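Local atomic coordinates of bottromycin amidohydrolase (Streptomyces purpureus, PDB entry 6I5S), a protein that acts as the thiazoline-specific gatekeeper amidohydrolase of bottromycin biosynthesis, probably using two bound zinc ions to hydrolyse its substrate. Residues A26-L31 / D102-L107; R290-A295 / P302-A307; G44-D47 / E52-P55; G415-D420 / G455-P460. All coordinates share one frame; numbering follows the deposited sequence.

Interaction 1. Residues A26-L31 / D102-L107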
# COMPACT_ATOMS: atom_id res chain seq x y z
N ALA A 26 20.95 9.49 -2.81
CA ALA A 26 21.68 10.65 -2.31
C ALA A 26 20.72 11.71 -1.76
O ALA A 26 20.97 12.31 -0.71
CB ALA A 26 22.55 11.24 -3.42
N ALA A 27 19.62 11.98 -2.49
CA ALA A 27 18.64 12.96 -2.01
C ALA A 27 18.03 12.53 -0.68
O ALA A 27 17.90 13.36 0.24
CB ALA A 27 17.56 13.20 -3.05
N LEU A 28 17.67 11.24 -0.54
CA LEU A 28 17.02 10.76 0.68
C LEU A 28 18.02 10.76 1.84
O LEU A 28 17.66 11.06 2.98
CB LEU A 28 16.42 9.36 0.46
CG LEU A 28 15.36 9.23 -0.63
CD1 LEU A 28 14.94 7.82 -0.69
CD2 LEU A 28 14.18 10.06 -0.26
N GLU A 29 19.30 10.51 1.54
CA GLU A 29 20.35 10.62 2.58
C GLU A 29 20.52 12.05 3.06
O GLU A 29 20.62 12.29 4.27
CB GLU A 29 21.66 10.08 2.05
CG GLU A 29 21.62 8.58 1.88
CD GLU A 29 22.99 7.96 1.50
OE1 GLU A 29 23.95 8.70 1.18
OE2 GLU A 29 23.10 6.72 1.52
N ARG A 30 20.52 13.02 2.14
CA ARG A 30 20.67 14.43 2.53
C ARG A 30 19.51 14.88 3.39
O ARG A 30 19.70 15.59 4.38
CB ARG A 30 20.77 15.34 1.30
CG ARG A 30 22.11 15.30 0.58
CD ARG A 30 22.25 16.43 -0.50
NE ARG A 30 21.13 16.42 -1.44
CZ ARG A 30 21.09 15.74 -2.59
NH1 ARG A 30 22.14 15.01 -2.96
NH2 ARG A 30 20.01 15.78 -3.35
N LEU A 31 18.29 14.49 3.01
CA LEU A 31 17.11 14.85 3.78
C LEU A 31 17.14 14.28 5.19
O LEU A 31 16.55 14.88 6.09
CB LEU A 31 15.83 14.40 3.02
CG LEU A 31 15.62 15.20 1.73
CD1 LEU A 31 14.60 14.47 0.83
CD2 LEU A 31 15.14 16.64 1.99
N ASP A 102 10.30 3.60 -6.15
CA ASP A 102 9.05 3.33 -5.44
C ASP A 102 9.01 4.03 -4.09
O ASP A 102 7.96 4.52 -3.68
CB ASP A 102 8.89 1.82 -5.22
CG ASP A 102 9.01 1.00 -6.48
OD1 ASP A 102 8.78 1.54 -7.59
OD2 ASP A 102 9.26 -0.24 -6.40
N LEU A 103 10.12 4.02 -3.35
CA LEU A 103 10.14 4.64 -2.03
C LEU A 103 9.85 6.13 -2.13
O LEU A 103 9.08 6.69 -1.34
CB LEU A 103 11.51 4.37 -1.37
CG LEU A 103 11.84 2.89 -1.01
CD1 LEU A 103 13.27 2.80 -0.54
CD2 LEU A 103 10.89 2.39 0.04
N VAL A 104 10.44 6.79 -3.12
CA VAL A 104 10.21 8.22 -3.32
C VAL A 104 8.77 8.50 -3.73
O VAL A 104 8.14 9.42 -3.21
CB VAL A 104 11.22 8.80 -4.33
CG1 VAL A 104 10.81 10.25 -4.68
CG2 VAL A 104 12.67 8.75 -3.77
N GLY A 105 8.22 7.68 -4.65
CA GLY A 105 6.83 7.83 -5.05
C GLY A 105 5.88 7.74 -3.87
O GLY A 105 4.97 8.56 -3.73
N LEU A 106 6.10 6.76 -2.98
CA LEU A 106 5.24 6.65 -1.81
C LEU A 106 5.32 7.91 -0.95
O LEU A 106 4.27 8.47 -0.59
CB LEU A 106 5.59 5.40 -1.00
CG LEU A 106 5.30 4.08 -1.70
CD1 LEU A 106 5.89 2.92 -0.92
CD2 LEU A 106 3.81 3.85 -1.91
N LEU A 107 6.56 8.38 -0.61
CA LEU A 107 6.72 9.52 0.29
C LEU A 107 6.03 10.75 -0.27
O LEU A 107 5.38 11.49 0.45
CB LEU A 107 8.20 9.84 0.48
CG LEU A 107 8.95 8.85 1.36
CD1 LEU A 107 10.43 9.27 1.32
CD2 LEU A 107 8.38 8.89 2.77
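Leu28 meets Val104 and Leu107 in a small, wholly apolar helix-to-helix contact, in which the N-terminal helix 23-31 is laid against helix 100-108. Only one side chain reaches across from the first helix, and its forked end does the touching. With CG beside the backbone N and anti to the carbonyl carbon (chi1 -60°), the first torsion of Leu28 brings both methyls against CG2 of Val104, and CD2 reaches on to Leu107. CD1 lies 3.9 Å from CG2 of Val104. CD2 comes almost as near to that same methyl, at 4.0 Å, and also meets CD1 of Leu107 at 4.1 Å. A single valine methyl thus sits before both prongs of the fork, while Leu107 meets only CD2. Putting an alanine at Leu28 would remove the whole fork and is likely to leave Val104 CG2 and Leu107 CD1 facing a gap between the helices. No hydrogen bond joins the segments, and all three side chains are buried. Leu437 and Arg441 of helix 431-444 also lie on Val104, and Leu107 rests on Pro138. Helix 100-108 connects the parallel, adjacent strands 84-95 and 111-116, which makes it the helix of a beta-alpha-beta crossover, the repeating unit of the (beta/alpha)-barrel of the amidohydrolase family.

Interaction 2. Residues R290-A295 / P302-A307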
# COMPACT_ATOMS: atom_id res chain seq x y z
N ARG A 290 2.36 6.18 -23.10
CA ARG A 290 3.81 6.25 -23.28
C ARG A 290 4.48 6.98 -22.13
O ARG A 290 5.59 6.63 -21.74
CB ARG A 290 4.14 6.94 -24.61
CG ARG A 290 5.63 7.17 -24.87
CD ARG A 290 5.89 7.96 -26.17
NE ARG A 290 5.31 7.29 -27.35
CZ ARG A 290 4.23 7.70 -28.01
NH1 ARG A 290 3.58 8.80 -27.66
NH2 ARG A 290 3.79 7.00 -29.06
N ALA A 291 3.82 7.99 -21.57
CA ALA A 291 4.46 8.74 -20.49
C ALA A 291 4.61 7.87 -19.25
O ALA A 291 5.67 7.87 -18.62
CB ALA A 291 3.65 10.01 -20.18
N VAL A 292 3.58 7.06 -18.92
CA VAL A 292 3.70 6.21 -17.74
C VAL A 292 4.72 5.11 -17.97
O VAL A 292 5.48 4.76 -17.07
CB VAL A 292 2.34 5.64 -17.32
CG1 VAL A 292 2.54 4.73 -16.12
CG2 VAL A 292 1.42 6.72 -16.95
N LEU A 293 4.77 4.55 -19.18
CA LEU A 293 5.82 3.58 -19.48
C LEU A 293 7.21 4.17 -19.34
O LEU A 293 8.14 3.49 -18.91
CB LEU A 293 5.63 3.01 -20.87
CG LEU A 293 4.52 2.03 -21.09
CD1 LEU A 293 4.27 1.85 -22.61
CD2 LEU A 293 4.87 0.71 -20.43
N GLN A 294 7.40 5.43 -19.77
CA GLN A 294 8.70 6.06 -19.59
C GLN A 294 9.04 6.17 -18.11
O GLN A 294 10.22 6.09 -17.73
CB GLN A 294 8.68 7.45 -20.26
CG GLN A 294 10.01 8.16 -20.26
CD GLN A 294 11.06 7.40 -21.04
OE1 GLN A 294 10.98 7.28 -22.26
NE2 GLN A 294 12.05 6.88 -20.33
N ALA A 295 8.02 6.32 -17.27
CA ALA A 295 8.23 6.52 -15.84
C ALA A 295 8.52 5.22 -15.11
O ALA A 295 9.08 5.26 -14.00
CB ALA A 295 7.02 7.21 -15.23
N PRO A 302 9.54 -4.01 -19.73
CA PRO A 302 9.07 -5.05 -20.68
C PRO A 302 7.69 -5.58 -20.34
O PRO A 302 6.83 -5.66 -21.22
CB PRO A 302 10.16 -6.13 -20.58
CG PRO A 302 11.39 -5.36 -20.13
CD PRO A 302 10.85 -4.34 -19.16
N ALA A 303 7.43 -5.90 -19.07
CA ALA A 303 6.11 -6.40 -18.68
C ALA A 303 5.06 -5.33 -18.85
O ALA A 303 3.94 -5.60 -19.29
CB ALA A 303 6.16 -6.86 -17.23
N TRP A 304 5.41 -4.08 -18.53
CA TRP A 304 4.44 -3.01 -18.69
C TRP A 304 4.13 -2.77 -20.16
O TRP A 304 2.99 -2.49 -20.54
CB TRP A 304 4.97 -1.75 -18.04
CG TRP A 304 4.95 -1.78 -16.53
CD1 TRP A 304 5.22 -2.85 -15.72
CD2 TRP A 304 4.65 -0.68 -15.66
NE1 TRP A 304 5.08 -2.49 -14.40
CE2 TRP A 304 4.73 -1.17 -14.34
CE3 TRP A 304 4.28 0.64 -15.88
CZ2 TRP A 304 4.50 -0.35 -13.23
CZ3 TRP A 304 4.04 1.44 -14.79
CH2 TRP A 304 4.14 0.95 -13.49
N GLN A 305 5.15 -2.88 -21.00
CA GLN A 305 4.90 -2.65 -22.42
C GLN A 305 4.03 -3.76 -23.00
O GLN A 305 3.17 -3.51 -23.87
CB GLN A 305 6.23 -2.59 -23.16
CG GLN A 305 6.07 -2.18 -24.65
CD GLN A 305 6.28 -0.73 -24.85
OE1 GLN A 305 7.20 -0.15 -24.28
NE2 GLN A 305 5.42 -0.10 -25.65
N ALA A 306 4.21 -4.99 -22.52
CA ALA A 306 3.34 -6.08 -22.96
C ALA A 306 1.91 -5.86 -22.53
O ALA A 306 0.97 -6.15 -23.27
CB ALA A 306 3.86 -7.40 -22.43
N ALA A 307 1.71 -5.37 -21.32
CA ALA A 307 0.37 -5.07 -20.87
C ALA A 307 -0.24 -3.93 -21.69
O ALA A 307 -1.44 -3.94 -21.98
CB ALA A 307 0.39 -4.71 -19.39
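An antiparallel pair of short helices, joined by a brief loop, is held together where Leu293 slots in beside Trp304 and Gln305. The segment axes approach to 10.0 Å, with 164° between their N-to-C directions. Leu293 is partly exposed; its root runs across rather than at the partner helix, and only the end comes near. CD2 presses to 3.4 Å from CB of Trp304, a tight fit for two carbons, and the same methyl lies 3.6 Å from the backbone N of Gln305. The other methyl, CD1, meets the terminal amide of Gln305, 3.8 Å from NE2 and about as far from OE1. With a glycine in place of Leu293 both methyls would be gone, which would probably open a gap beside Trp304 CB and take away the apolar surface against the Gln305 amide. The helical hairpin lies in the neighbourhood of the metal centre: the Trp304 side chain is about 12 Å from a zinc ion, and its NE1 is hydrogen-bonded to the backbone O of Gly350, two residues beyond the zinc ligand Asp348. CG of Trp304 lies beside the backbone N (chi1 -73°), and Phe353 meets the indole with the ring planes at about 45°. Val292 crosses the indole at about a right angle, its CG1 lying in the ring plane at the edge, 3.9 Å from CZ3 of Trp304.

Interaction 3. Residues G44-D47 / E52-P55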
# COMPACT_ATOMS: atom_id res chain seq x y z
N GLY A 44 -5.03 21.54 12.82
CA GLY A 44 -6.25 20.80 13.01
C GLY A 44 -6.02 19.30 12.75
O GLY A 44 -5.80 18.87 11.61
N LEU A 45 -6.00 18.51 13.81
CA LEU A 45 -5.77 17.08 13.68
C LEU A 45 -7.06 16.43 13.22
O LEU A 45 -8.09 16.54 13.89
CB LEU A 45 -5.31 16.46 15.00
CG LEU A 45 -5.18 14.93 15.07
CD1 LEU A 45 -4.17 14.44 14.06
CD2 LEU A 45 -4.82 14.44 16.49
N ILE A 46 -7.04 15.80 12.05
CA ILE A 46 -8.21 15.10 11.55
C ILE A 46 -8.25 13.70 12.14
O ILE A 46 -7.25 12.97 12.12
CB ILE A 46 -8.20 15.08 10.01
CG1 ILE A 46 -8.30 16.54 9.49
CG2 ILE A 46 -9.32 14.22 9.46
CD1 ILE A 46 -8.17 16.64 7.99
N ASP A 47 -9.39 13.35 12.73
CA ASP A 47 -9.55 12.08 13.43
C ASP A 47 -9.57 10.94 12.43
O ASP A 47 -10.44 10.91 11.56
CB ASP A 47 -10.84 12.07 14.25
CG ASP A 47 -10.93 10.90 15.22
OD1 ASP A 47 -9.90 10.22 15.42
OD2 ASP A 47 -12.02 10.66 15.78
N GLU A 52 -13.55 14.19 11.28
CA GLU A 52 -13.73 15.49 11.90
C GLU A 52 -12.40 16.02 12.42
O GLU A 52 -11.44 15.28 12.62
CB GLU A 52 -14.74 15.41 13.04
CG GLU A 52 -16.18 15.61 12.58
CD GLU A 52 -17.11 14.51 13.06
OE1 GLU A 52 -16.83 13.90 14.10
OE2 GLU A 52 -18.13 14.26 12.37
N THR A 53 -12.36 17.34 12.66
CA THR A 53 -11.13 18.05 12.95
C THR A 53 -11.13 18.56 14.38
O THR A 53 -12.06 19.25 14.78
CB THR A 53 -10.97 19.21 11.97
OG1 THR A 53 -11.15 18.71 10.64
CG2 THR A 53 -9.59 19.87 12.09
N ALA A 54 -10.07 18.28 15.13
CA ALA A 54 -9.97 18.80 16.48
C ALA A 54 -9.76 20.31 16.44
O ALA A 54 -9.38 20.87 15.41
CB ALA A 54 -8.82 18.12 17.22
N PRO A 55 -9.97 21.00 17.56
CA PRO A 55 -9.72 22.43 17.59
C PRO A 55 -8.26 22.71 17.30
O PRO A 55 -7.41 21.81 17.42
CB PRO A 55 -10.12 22.85 19.01
CG PRO A 55 -10.18 21.62 19.81
CD PRO A 55 -10.58 20.54 18.82
O HOH W 1 -5.83 19.81 16.60
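Ile46 faces Thr53 as a non-hydrogen-bonded antiparallel pair, a single bridge that closes a small hairpin-like loop following strand 43-45. The backbone bonds flanking the pair are both very straight, with 173° at the hydrogen. Asp47 N donates to Glu52 O at 2.8 Å, and Ala54 N donates to Leu45 O at 2.9 Å. Each of these carbonyls also receives a CA-H: Leu45 O from Thr53, and Glu52 O from Ile46. Further along, a water bridges Leu45 N, from which it accepts at 3.1 Å, and Pro55 O, to which it donates at 2.7 Å. Several other groups have partners outside the pair. Ala54 O is taken by the hydroxyl of Tyr82, Glu52 N bonds to Thr50 OG1, and the backbones of Gly44 and Ile46 pair with strand 84-95, which anchors the loop to the mixed sheet. Gly44 leaves room for a side chain from across: a CB here would clash with Thr53 CG2. Thr53 has its hydroxyl beside the backbone N (chi1 -50°), which sends CG2 to 3.6 Å from Gly44 CA and brings OG1 to 3.8 Å from CG1 of Ile46.

Interaction 4. Residues G415-D420 / G455-P460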
# COMPACT_ATOMS: atom_id res chain seq x y z
N GLY A 415 -7.83 16.14 -3.37
CA GLY A 415 -8.15 15.34 -2.21
C GLY A 415 -6.96 15.20 -1.30
O GLY A 415 -6.38 16.19 -0.83
N LEU A 416 -6.56 13.95 -1.02
CA LEU A 416 -5.38 13.69 -0.18
C LEU A 416 -4.09 13.59 -0.98
O LEU A 416 -3.00 13.52 -0.38
CB LEU A 416 -5.63 12.40 0.60
CG LEU A 416 -6.77 12.41 1.61
CD1 LEU A 416 -7.29 11.03 1.88
CD2 LEU A 416 -6.27 13.06 2.93
N ALA A 417 -4.17 13.63 -2.31
CA ALA A 417 -3.05 13.26 -3.17
C ALA A 417 -1.96 14.29 -3.29
O ALA A 417 -0.88 13.94 -3.79
CB ALA A 417 -3.55 12.92 -4.57
N ARG A 418 -2.17 15.53 -2.89
CA ARG A 418 -1.15 16.56 -3.04
C ARG A 418 -0.93 17.25 -1.70
O ARG A 418 -1.41 18.37 -1.46
CB ARG A 418 -1.55 17.58 -4.12
CG ARG A 418 -0.40 18.39 -4.58
CD ARG A 418 -0.85 19.54 -5.47
NE ARG A 418 0.30 20.13 -6.07
CZ ARG A 418 1.15 20.91 -5.41
NH1 ARG A 418 0.94 21.19 -4.12
NH2 ARG A 418 2.21 21.40 -6.05
N PRO A 419 -0.20 16.61 -0.79
CA PRO A 419 0.10 17.26 0.47
C PRO A 419 0.88 18.54 0.23
O PRO A 419 1.62 18.68 -0.75
CB PRO A 419 0.95 16.23 1.20
CG PRO A 419 0.66 14.89 0.59
CD PRO A 419 0.25 15.22 -0.85
N ASP A 420 0.70 19.48 1.13
CA ASP A 420 1.61 20.60 1.27
C ASP A 420 2.79 20.32 2.20
O ASP A 420 3.65 21.19 2.35
CB ASP A 420 0.81 21.80 1.75
CG ASP A 420 -0.28 22.18 0.76
OD1 ASP A 420 0.08 22.37 -0.40
OD2 ASP A 420 -1.47 22.22 1.14
N GLY A 455 0.46 15.71 -7.76
CA GLY A 455 -0.98 15.77 -7.49
C GLY A 455 -1.86 15.17 -8.57
O GLY A 455 -3.01 14.80 -8.29
N ALA A 456 -1.37 15.11 -9.81
CA ALA A 456 -2.05 14.40 -10.89
C ALA A 456 -1.80 12.90 -10.69
O ALA A 456 -0.68 12.48 -10.38
CB ALA A 456 -1.51 14.84 -12.23
N LEU A 457 -2.83 12.10 -10.89
CA LEU A 457 -2.64 10.67 -10.66
C LEU A 457 -2.12 9.96 -11.89
O LEU A 457 -1.77 8.78 -11.81
CB LEU A 457 -3.96 10.03 -10.20
CG LEU A 457 -4.51 10.64 -8.91
CD1 LEU A 457 -5.77 9.87 -8.47
CD2 LEU A 457 -3.50 10.73 -7.76
N ASP A 458 -2.13 10.66 -13.03
CA ASP A 458 -1.67 10.17 -14.31
C ASP A 458 -1.10 11.37 -15.05
O ASP A 458 -1.61 12.48 -14.89
CB ASP A 458 -2.80 9.60 -15.16
CG ASP A 458 -3.44 8.40 -14.53
OD1 ASP A 458 -2.78 7.34 -14.59
OD2 ASP A 458 -4.57 8.54 -13.98
N PRO A 459 -0.09 11.18 -15.89
CA PRO A 459 0.41 12.30 -16.71
C PRO A 459 -0.63 12.77 -17.71
O PRO A 459 -1.13 11.96 -18.50
CB PRO A 459 1.66 11.72 -17.38
CG PRO A 459 1.63 10.24 -17.16
CD PRO A 459 0.73 9.96 -16.01
N PRO A 460 -1.02 14.06 -17.67
CA PRO A 460 -2.01 14.57 -18.63
C PRO A 460 -1.48 14.67 -20.05
O PRO A 460 -0.56 13.94 -20.40
CB PRO A 460 -2.35 15.97 -18.09
CG PRO A 460 -1.88 15.96 -16.63
CD PRO A 460 -0.70 15.06 -16.63
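Ala417 and Leu457 make the apolar part of this contact, a methyl-to-methyl touch in which Ala417 CB lies 3.9 Å from CD2 of Leu457. Leucine CG sits beside the backbone N (chi1 -59°), and the end of the side chain comes nearer to the alanine than its root does. Both side chains also rest on His361 of helix 358-369. The second kind of packing sets an aliphatic chain on a bare backbone: the CA of Gly455 lies 3.9 Å from CB and 4.0 Å from CG of Arg418. A side chain at Gly455 would run into Arg418 CD, and the positive phi of 103° would press it against the preceding carbonyl as well. No hydrogen bond crosses the segments; the polar links come from Arg454, just before Gly455. Pro419 O accepts from Arg454 NH1, while Arg418 NE reaches Arg454 O weakly. The arginine's extended chain carries its guanidinium edge toward Asp420, where NH1 and OD1 form a long salt bridge of 4.0 Å. Such packing is that of a C-terminal tail: after helix 431-444, the last modelled residues pack against the loop before strand 421-424 and against helix 358-369, with Pro459 reaching helix 290-295.

In the fold
The four contacts illustrate how a metal-centred fold is fastened away from its metals. Trp304 of interaction 2, about 12 Å from a zinc ion, bonds to Gly350 near the ligand Asp348, while helix 100-108 of interaction 1 closely follows His94 and His96. Arg441 ties these two together, touching Val104 and bonding to Ala295 O, although their centres are 23 Å apart. Interactions 2 and 4 touch, with Val292 CG2 3.5 Å from CD of Pro459. Interaction 4 comes within about 6 Å, nearest atoms, of interactions 1 and 3. Interaction 3 falls between the two segments of interaction 1 along the chain, and its centre lies about 40 Å from that of interaction 2, across the chain's centre.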